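Local coordinates for cyclic nucleotide-binding domain (CNMP-BD) protein (Geobacter metallireducens, PDB 3MDP) that probably binds a cyclic nucleotide or similar small ligand in a double-stranded beta-helix domain and may act in transcriptional regulation, at residues 13-25 and 123-135. Residues are numbered along the deposited sequence; the frame is centred on the assembly and turned at random. Where two conformers were deposited one is given.
Sequences FFASLTDEQLKDI and QALGQVLMNNVAA
Asn-132 ND2 gives hydrogen bonds to two acceptors of the N-terminal helical region: Phe-13 O at 2.9 Å and Ser-16 OG at 3.1 Å. The contact joins the short helices before the double-stranded beta-helix of this cyclic nucleotide-binding fold to the long helix 123-139 that follows it. The serine bond is nearly straight (166°) and lies in the amide plane; the carbonyl bond is more bent, its acceptor tilted from that plane. Together they fix the rotation of the amide, while a water donates to Asn-132 OD1. Phe-13 has CG anti to its N (chi1 -176°), which brings the end of the ring to helix 123-135: CD1 lies 3.6 Å from Asn-132 CB, the ring edge meets Val-133 N, and CZ reaches Leu-129 CD2. Leu-50 of strand 49-55 also packs on this ring, and Val-133 lies near Val-86, which belongs to a succinate site seen for this protein but empty in this chain. Further along, Leu-17 CD2 lies 3.6 Å from both Val-128 CG1 and Val-128 CG2. Helix 19-25 then crosses helix 123-135 at -80°, Ile-25 CD1 resting on Leu-129 CD2. Thr-18 and Gln-21 form a capping box at the start of helix 19-25. Gln-21 OE1 accepts from Thr-18 N, which holds the extended side chain alongside Leu-125, running the other way, with Gln-21 CG 3.8 Å from Leu-125 CD1.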
ATOM      1  N   PHE A  13     -12.078   0.641  -4.631  1.00 12.25           N
ATOM      2  CA  PHE A  13     -11.735   0.982  -3.254  1.00 13.91           C
ATOM      3  C   PHE A  13     -12.938   0.811  -2.312  1.00 15.46           C
ATOM      4  O   PHE A  13     -12.765   0.424  -1.168  1.00 16.53           O
ATOM      5  CB  PHE A  13     -11.176   2.405  -3.200  1.00 14.70           C
ATOM      6  CG  PHE A  13     -10.710   2.828  -1.857  1.00 14.98           C
ATOM      7  CD1 PHE A  13      -9.437   2.486  -1.402  1.00 17.40           C
ATOM      8  CD2 PHE A  13     -11.524   3.583  -1.042  1.00 16.72           C
ATOM      9  CE1 PHE A  13      -8.993   2.881  -0.153  1.00 17.86           C
ATOM     10  CE2 PHE A  13     -11.092   3.974   0.222  1.00 20.25           C
ATOM     11  CZ  PHE A  13      -9.813   3.627   0.662  1.00 17.07           C
ATOM     12  N   PHE A  14     -14.145   1.062  -2.826  1.00 15.69           N
ATOM     13  CA  PHE A  14     -15.346   1.091  -2.032  1.00 14.94           C
ATOM     14  C   PHE A  14     -16.255  -0.137  -2.162  1.00 17.31           C
ATOM     15  O   PHE A  14     -17.146  -0.305  -1.313  1.00 16.18           O
ATOM     16  CB  PHE A  14     -16.187   2.304  -2.443  1.00 16.44           C
ATOM     17  CG  PHE A  14     -15.539   3.596  -2.185  1.00 17.53           C
ATOM     18  CD1 PHE A  14     -15.482   4.107  -0.898  1.00 22.78           C
ATOM     19  CD2 PHE A  14     -14.950   4.303  -3.211  1.00 21.40           C
ATOM     20  CE1 PHE A  14     -14.875   5.313  -0.647  1.00 25.90           C
ATOM     21  CE2 PHE A  14     -14.333   5.513  -2.958  1.00 27.25           C
ATOM     22  CZ  PHE A  14     -14.307   6.017  -1.677  1.00 27.45           C
ATOM     23  N   ALA A  15     -16.033  -0.954  -3.207  1.00 15.86           N
ATOM     24  CA  ALA A  15     -16.923  -2.046  -3.590  1.00 17.62           C
ATOM     25  C   ALA A  15     -17.138  -3.102  -2.462  1.00 20.56           C
ATOM     26  O   ALA A  15     -18.201  -3.714  -2.404  1.00 23.21           O
ATOM     27  CB  ALA A  15     -16.418  -2.716  -4.900  1.00 14.43           C
ATOM     28  N   SER A  16     -16.130  -3.286  -1.602  1.00 24.27           N
ATOM     29  CA  SER A  16     -16.123  -4.272  -0.486  1.00 26.14           C
ATOM     30  C   SER A  16     -16.720  -3.772   0.837  1.00 26.49           C
ATOM     31  O   SER A  16     -16.888  -4.560   1.765  1.00 26.95           O
ATOM     32  CB  SER A  16     -14.677  -4.731  -0.185  1.00 26.81           C
ATOM     33  OG  SER A  16     -13.818  -3.660   0.269  1.00 32.57           O
ATOM     34  N   LEU A  17     -17.003  -2.474   0.946  1.00 23.68           N
ATOM     35  CA  LEU A  17     -17.509  -1.899   2.212  1.00 20.86           C
ATOM     36  C   LEU A  17     -18.958  -2.280   2.496  1.00 19.08           C
ATOM     37  O   LEU A  17     -19.758  -2.471   1.587  1.00 16.54           O
ATOM     38  CB  LEU A  17     -17.379  -0.375   2.199  1.00 21.76           C
ATOM     39  CG  LEU A  17     -15.960   0.191   2.049  1.00 26.49           C
ATOM     40  CD1 LEU A  17     -15.986   1.701   2.014  1.00 26.23           C
ATOM     41  CD2 LEU A  17     -15.037  -0.280   3.153  1.00 28.62           C
ATOM     42  N   THR A  18     -19.301  -2.390   3.773  1.00 17.64           N
ATOM     43  CA  THR A  18     -20.697  -2.578   4.154  1.00 17.72           C
ATOM     44  C   THR A  18     -21.508  -1.329   3.834  1.00 17.76           C
ATOM     45  O   THR A  18     -20.965  -0.231   3.629  1.00 14.37           O
ATOM     46  CB  THR A  18     -20.853  -2.815   5.656  1.00 18.79           C
ATOM     47  OG1 THR A  18     -20.415  -1.630   6.355  1.00 19.74           O
ATOM     48  CG2 THR A  18     -20.039  -4.023   6.097  1.00 17.30           C
ATOM     49  N   ASP A  19     -22.825  -1.493   3.837  1.00 18.89           N
ATOM     50  CA  ASP A  19     -23.724  -0.382   3.549  1.00 20.55           C
ATOM     51  C   ASP A  19     -23.566   0.750   4.558  1.00 18.14           C
ATOM     52  O   ASP A  19     -23.569   1.920   4.169  1.00 19.19           O
ATOM     53  CB  ASP A  19     -25.178  -0.866   3.527  1.00 23.22           C
ATOM     54  CG  ASP A  19     -25.477  -1.759   2.328  1.00 26.76           C
ATOM     55  OD1 ASP A  19     -24.869  -1.563   1.240  1.00 31.58           O
ATOM     56  OD2 ASP A  19     -26.341  -2.644   2.475  1.00 33.93           O
ATOM     57  N   GLU A  20     -23.419   0.404   5.838  1.00 18.31           N
ATOM     58  CA  GLU A  20     -23.217   1.417   6.888  1.00 19.08           C
ATOM     59  C   GLU A  20     -21.905   2.155   6.657  1.00 17.75           C
ATOM     60  O   GLU A  20     -21.847   3.380   6.749  1.00 17.22           O
ATOM     61  CB  GLU A  20     -23.253   0.797   8.302  1.00 20.40           C
ATOM     62  CG  GLU A  20     -22.872   1.790   9.435  1.00 22.44           C
ATOM     63  CD  GLU A  20     -23.203   1.286  10.837  1.00 23.07           C
ATOM     64  OE1 GLU A  20     -24.393   1.076  11.119  1.00 17.60           O
ATOM     65  OE2 GLU A  20     -22.274   1.137  11.667  1.00 25.53           O
ATOM     66  N   GLN A  21     -20.850   1.410   6.342  1.00 17.71           N
ATOM     67  CA  GLN A  21     -19.558   2.021   6.063  1.00 15.65           C
ATOM     68  C   GLN A  21     -19.646   3.001   4.871  1.00 14.41           C
ATOM     69  O   GLN A  21     -19.077   4.085   4.918  1.00 11.06           O
ATOM     70  CB  GLN A  21     -18.482   0.948   5.844  1.00 15.78           C
ATOM     71  CG  GLN A  21     -18.078   0.169   7.121  1.00 15.54           C
ATOM     72  CD  GLN A  21     -17.267  -1.110   6.837  1.00 19.38           C
ATOM     73  OE1 GLN A  21     -17.173  -1.567   5.697  1.00 18.67           O
ATOM     74  NE2 GLN A  21     -16.655  -1.665   7.880  1.00 21.37           N
ATOM     75  N   LEU A  22     -20.387   2.651   3.823  1.00 16.26           N
ATOM     76  CA  LEU A  22     -20.491   3.543   2.667  1.00 17.06           C
ATOM     77  C   LEU A  22     -21.254   4.826   3.009  1.00 14.29           C
ATOM     78  O   LEU A  22     -20.816   5.928   2.636  1.00 13.68           O
ATOM     79  CB  LEU A  22     -21.084   2.844   1.426  1.00 19.33           C
ATOM     80  CG  LEU A  22     -20.078   1.954   0.666  1.00 23.80           C
ATOM     81  CD1 LEU A  22     -20.712   1.386  -0.589  1.00 27.58           C
ATOM     82  CD2 LEU A  22     -18.806   2.688   0.288  1.00 26.79           C
ATOM     83  N   LYS A  23     -22.360   4.697   3.731  1.00 14.36           N
ATOM     84  CA  LYS A  23     -23.106   5.861   4.250  1.00 14.13           C
ATOM     85  C   LYS A  23     -22.224   6.760   5.135  1.00 12.89           C
ATOM     86  O   LYS A  23     -22.249   7.992   5.033  1.00 12.35           O
ATOM     87  CB  LYS A  23     -24.318   5.404   5.085  1.00 13.91           C
ATOM     88  N   ASP A  24     -21.453   6.136   6.013  1.00 11.11           N
ATOM     89  CA  ASP A  24     -20.536   6.886   6.869  1.00 11.30           C
ATOM     90  C   ASP A  24     -19.489   7.638   6.065  1.00 11.14           C
ATOM     91  O   ASP A  24     -19.275   8.827   6.303  1.00 11.45           O
ATOM     92  CB  ASP A  24     -19.873   5.979   7.908  1.00 12.88           C
ATOM     93  CG  ASP A  24     -20.802   5.668   9.078  1.00 13.93           C
ATOM     94  OD1 ASP A  24     -21.649   6.522   9.428  1.00 13.25           O
ATOM     95  OD2 ASP A  24     -20.697   4.567   9.657  1.00 17.10           O
ATOM     96  N   ILE A  25     -18.862   6.976   5.089  1.00 12.81           N
ATOM     97  CA  ILE A  25     -17.845   7.640   4.255  1.00 14.38           C
ATOM     98  C   ILE A  25     -18.487   8.743   3.407  1.00 15.12           C
ATOM     99  O   ILE A  25     -17.916   9.825   3.286  1.00 12.13           O
ATOM    100  CB  ILE A  25     -17.035   6.626   3.368  1.00 18.18           C
ATOM    101  CG1 ILE A  25     -16.161   5.756   4.253  1.00 19.90           C
ATOM    102  CG2 ILE A  25     -16.171   7.357   2.342  1.00 19.40           C
ATOM    103  CD1 ILE A  25     -15.574   4.535   3.568  1.00 26.99           C
ATOM    104  N   GLN A 123     -12.127  -0.572  14.423  1.00 28.81           N
ATOM    105  CA  GLN A 123     -11.128  -1.541  13.932  1.00 30.98           C
ATOM    106  C   GLN A 123     -11.525  -2.169  12.580  1.00 30.51           C
ATOM    107  O   GLN A 123     -10.667  -2.417  11.736  1.00 28.80           O
ATOM    108  CB  GLN A 123     -10.879  -2.652  14.974  1.00 32.13           C
ATOM    109  CG  GLN A 123      -9.900  -3.780  14.516  1.00 38.27           C
ATOM    110  CD  GLN A 123      -9.629  -4.869  15.588  1.00 42.71           C
ATOM    111  OE1 GLN A 123     -10.353  -4.990  16.578  1.00 45.65           O
ATOM    112  NE2 GLN A 123      -8.574  -5.663  15.376  1.00 46.61           N
ATOM    113  N   ALA A 124     -12.815  -2.428  12.387  1.00 29.18           N
ATOM    114  CA  ALA A 124     -13.280  -3.081  11.171  1.00 28.50           C
ATOM    115  C   ALA A 124     -13.078  -2.162   9.967  1.00 27.49           C
ATOM    116  O   ALA A 124     -12.519  -2.586   8.966  1.00 27.91           O
ATOM    117  CB  ALA A 124     -14.749  -3.501  11.300  1.00 28.31           C
ATOM    118  N   LEU A 125     -13.524  -0.912  10.066  1.00 23.82           N
ATOM    119  CA  LEU A 125     -13.292   0.041   8.999  1.00 25.21           C
ATOM    120  C   LEU A 125     -11.783   0.306   8.801  1.00 24.85           C
ATOM    121  O   LEU A 125     -11.320   0.325   7.671  1.00 26.94           O
ATOM    122  CB  LEU A 125     -14.076   1.338   9.218  1.00 26.01           C
ATOM    123  CG  LEU A 125     -14.040   2.331   8.053  1.00 29.67           C
ATOM    124  CD1 LEU A 125     -14.620   1.726   6.777  1.00 30.67           C
ATOM    125  CD2 LEU A 125     -14.774   3.615   8.427  1.00 33.77           C
ATOM    126  N   GLY A 126     -11.022   0.476   9.880  1.00 23.57           N
ATOM    127  CA  GLY A 126      -9.559   0.662   9.792  1.00 22.44           C
ATOM    128  C   GLY A 126      -8.837  -0.421   8.997  1.00 21.55           C
ATOM    129  O   GLY A 126      -8.035  -0.135   8.102  1.00 20.33           O
ATOM    130  N   GLN A 127      -9.152  -1.670   9.295  1.00 21.02           N
ATOM    131  CA  GLN A 127      -8.586  -2.806   8.565  1.00 21.44           C
ATOM    132  C   GLN A 127      -8.914  -2.774   7.053  1.00 18.72           C
ATOM    133  O   GLN A 127      -8.035  -3.000   6.221  1.00 19.58           O
ATOM    134  CB  GLN A 127      -9.085  -4.132   9.166  1.00 20.71           C
ATOM    135  CG  GLN A 127      -8.364  -4.567  10.446  1.00 27.71           C
ATOM    136  N   VAL A 128     -10.169  -2.520   6.698  1.00 17.49           N
ATOM    137  CA  VAL A 128     -10.557  -2.575   5.291  1.00 17.25           C
ATOM    138  C   VAL A 128      -9.952  -1.412   4.535  1.00 16.55           C
ATOM    139  O   VAL A 128      -9.487  -1.596   3.416  1.00 13.64           O
ATOM    140  CB  VAL A 128     -12.096  -2.601   5.077  1.00 18.95           C
ATOM    141  CG1 VAL A 128     -12.754  -1.353   5.659  1.00 23.06           C
ATOM    142  CG2 VAL A 128     -12.417  -2.724   3.600  1.00 18.31           C
ATOM    143  N   LEU A 129      -9.984  -0.212   5.135  1.00 15.05           N
ATOM    144  CA  LEU A 129      -9.401   0.960   4.515  1.00 15.49           C
ATOM    145  C   LEU A 129      -7.906   0.780   4.243  1.00 12.97           C
ATOM    146  O   LEU A 129      -7.426   1.129   3.168  1.00 13.63           O
ATOM    147  CB  LEU A 129      -9.625   2.204   5.364  1.00 14.17           C
ATOM    148  CG  LEU A 129     -11.089   2.688   5.466  1.00 19.28           C
ATOM    149  CD1 LEU A 129     -11.143   3.880   6.405  1.00 17.87           C
ATOM    150  CD2 LEU A 129     -11.693   3.038   4.118  1.00 17.42           C
HETATM  151  N   MSE A 130      -7.173   0.243   5.205  1.00 14.17           N
HETATM  152  CA  MSE A 130      -5.722   0.052   5.015  1.00 15.24           C
HETATM  153  C   MSE A 130      -5.439  -1.007   3.973  1.00 13.07           C
HETATM  154  O   MSE A 130      -4.539  -0.836   3.154  1.00 14.97           O
HETATM  155  CB  MSE A 130      -5.026  -0.354   6.310  1.00 16.12           C
HETATM  156  CG  MSE A 130      -5.005   0.699   7.364  1.00 19.97           C
HETATM  157 SE   MSE A 130      -4.241   2.379   6.728  0.75 22.97          SE
HETATM  158  CE  MSE A 130      -2.623   1.847   6.004  1.00  9.76           C
ATOM    159  N   ASN A 131      -6.172  -2.118   4.025  1.00 12.99           N
ATOM    160  CA  ASN A 131      -6.066  -3.142   2.973  1.00 13.33           C
ATOM    161  C   ASN A 131      -6.265  -2.538   1.597  1.00 11.90           C
ATOM    162  O   ASN A 131      -5.471  -2.731   0.672  1.00 12.14           O
ATOM    163  CB  ASN A 131      -7.086  -4.269   3.194  1.00 12.85           C
ATOM    164  CG  ASN A 131      -6.911  -5.395   2.214  1.00 12.78           C
ATOM    165  OD1 ASN A 131      -7.530  -5.426   1.151  1.00 21.01           O
ATOM    166  ND2 ASN A 131      -6.019  -6.262   2.521  1.00 12.08           N
ATOM    167  N   ASN A 132      -7.353  -1.791   1.465  1.00 10.77           N
ATOM    168  CA  ASN A 132      -7.729  -1.202   0.183  1.00 12.42           C
ATOM    169  C   ASN A 132      -6.775  -0.129  -0.316  1.00 11.39           C
ATOM    170  O   ASN A 132      -6.541  -0.026  -1.534  1.00 10.96           O
ATOM    171  CB  ASN A 132      -9.196  -0.752   0.244  1.00 10.94           C
ATOM    172  CG  ASN A 132     -10.162  -1.961   0.358  1.00 17.30           C
ATOM    173  OD1 ASN A 132      -9.733  -3.124   0.529  1.00 15.89           O
ATOM    174  ND2 ASN A 132     -11.451  -1.689   0.282  1.00 16.80           N
ATOM    175  N   VAL A 133      -6.216   0.654   0.601  0.50 11.26           N
ATOM    176  CA  VAL A 133      -5.166   1.608   0.248  0.50 10.98           C
ATOM    177  C   VAL A 133      -3.959   0.852  -0.302  0.50 10.98           C
ATOM    178  O   VAL A 133      -3.486   1.145  -1.409  0.50 10.21           O
ATOM    179  CB  VAL A 133      -4.756   2.456   1.446  0.50 10.89           C
ATOM    180  CG1 VAL A 133      -3.358   3.059   1.232  0.50 10.17           C
ATOM    181  CG2 VAL A 133      -5.800   3.535   1.710  0.50 12.42           C
ATOM    182  N   ALA A 134      -3.502  -0.152   0.447  1.00 10.29           N
ATOM    183  CA  ALA A 134      -2.376  -1.003   0.020  1.00 11.11           C
ATOM    184  C   ALA A 134      -2.630  -1.633  -1.371  1.00 11.92           C
ATOM    185  O   ALA A 134      -1.779  -1.564  -2.272  1.00 11.09           O
ATOM    186  CB  ALA A 134      -2.068  -2.088   1.068  1.00 10.63           C
ATOM    187  N   ALA A 135      -3.815  -2.202  -1.570  1.00 12.73           N
ATOM    188  CA  ALA A 135      -4.174  -2.747  -2.886  1.00 10.78           C
ATOM    189  C   ALA A 135      -4.144  -1.689  -3.990  1.00 11.49           C
ATOM    190  O   ALA A 135      -3.695  -1.965  -5.111  1.00 10.85           O
ATOM    191  CB  ALA A 135      -5.557  -3.448  -2.844  1.00  8.53           C
TER
HETATM  192  O   HOH W   1     -11.068  -5.753   0.716  1.00 25.17           O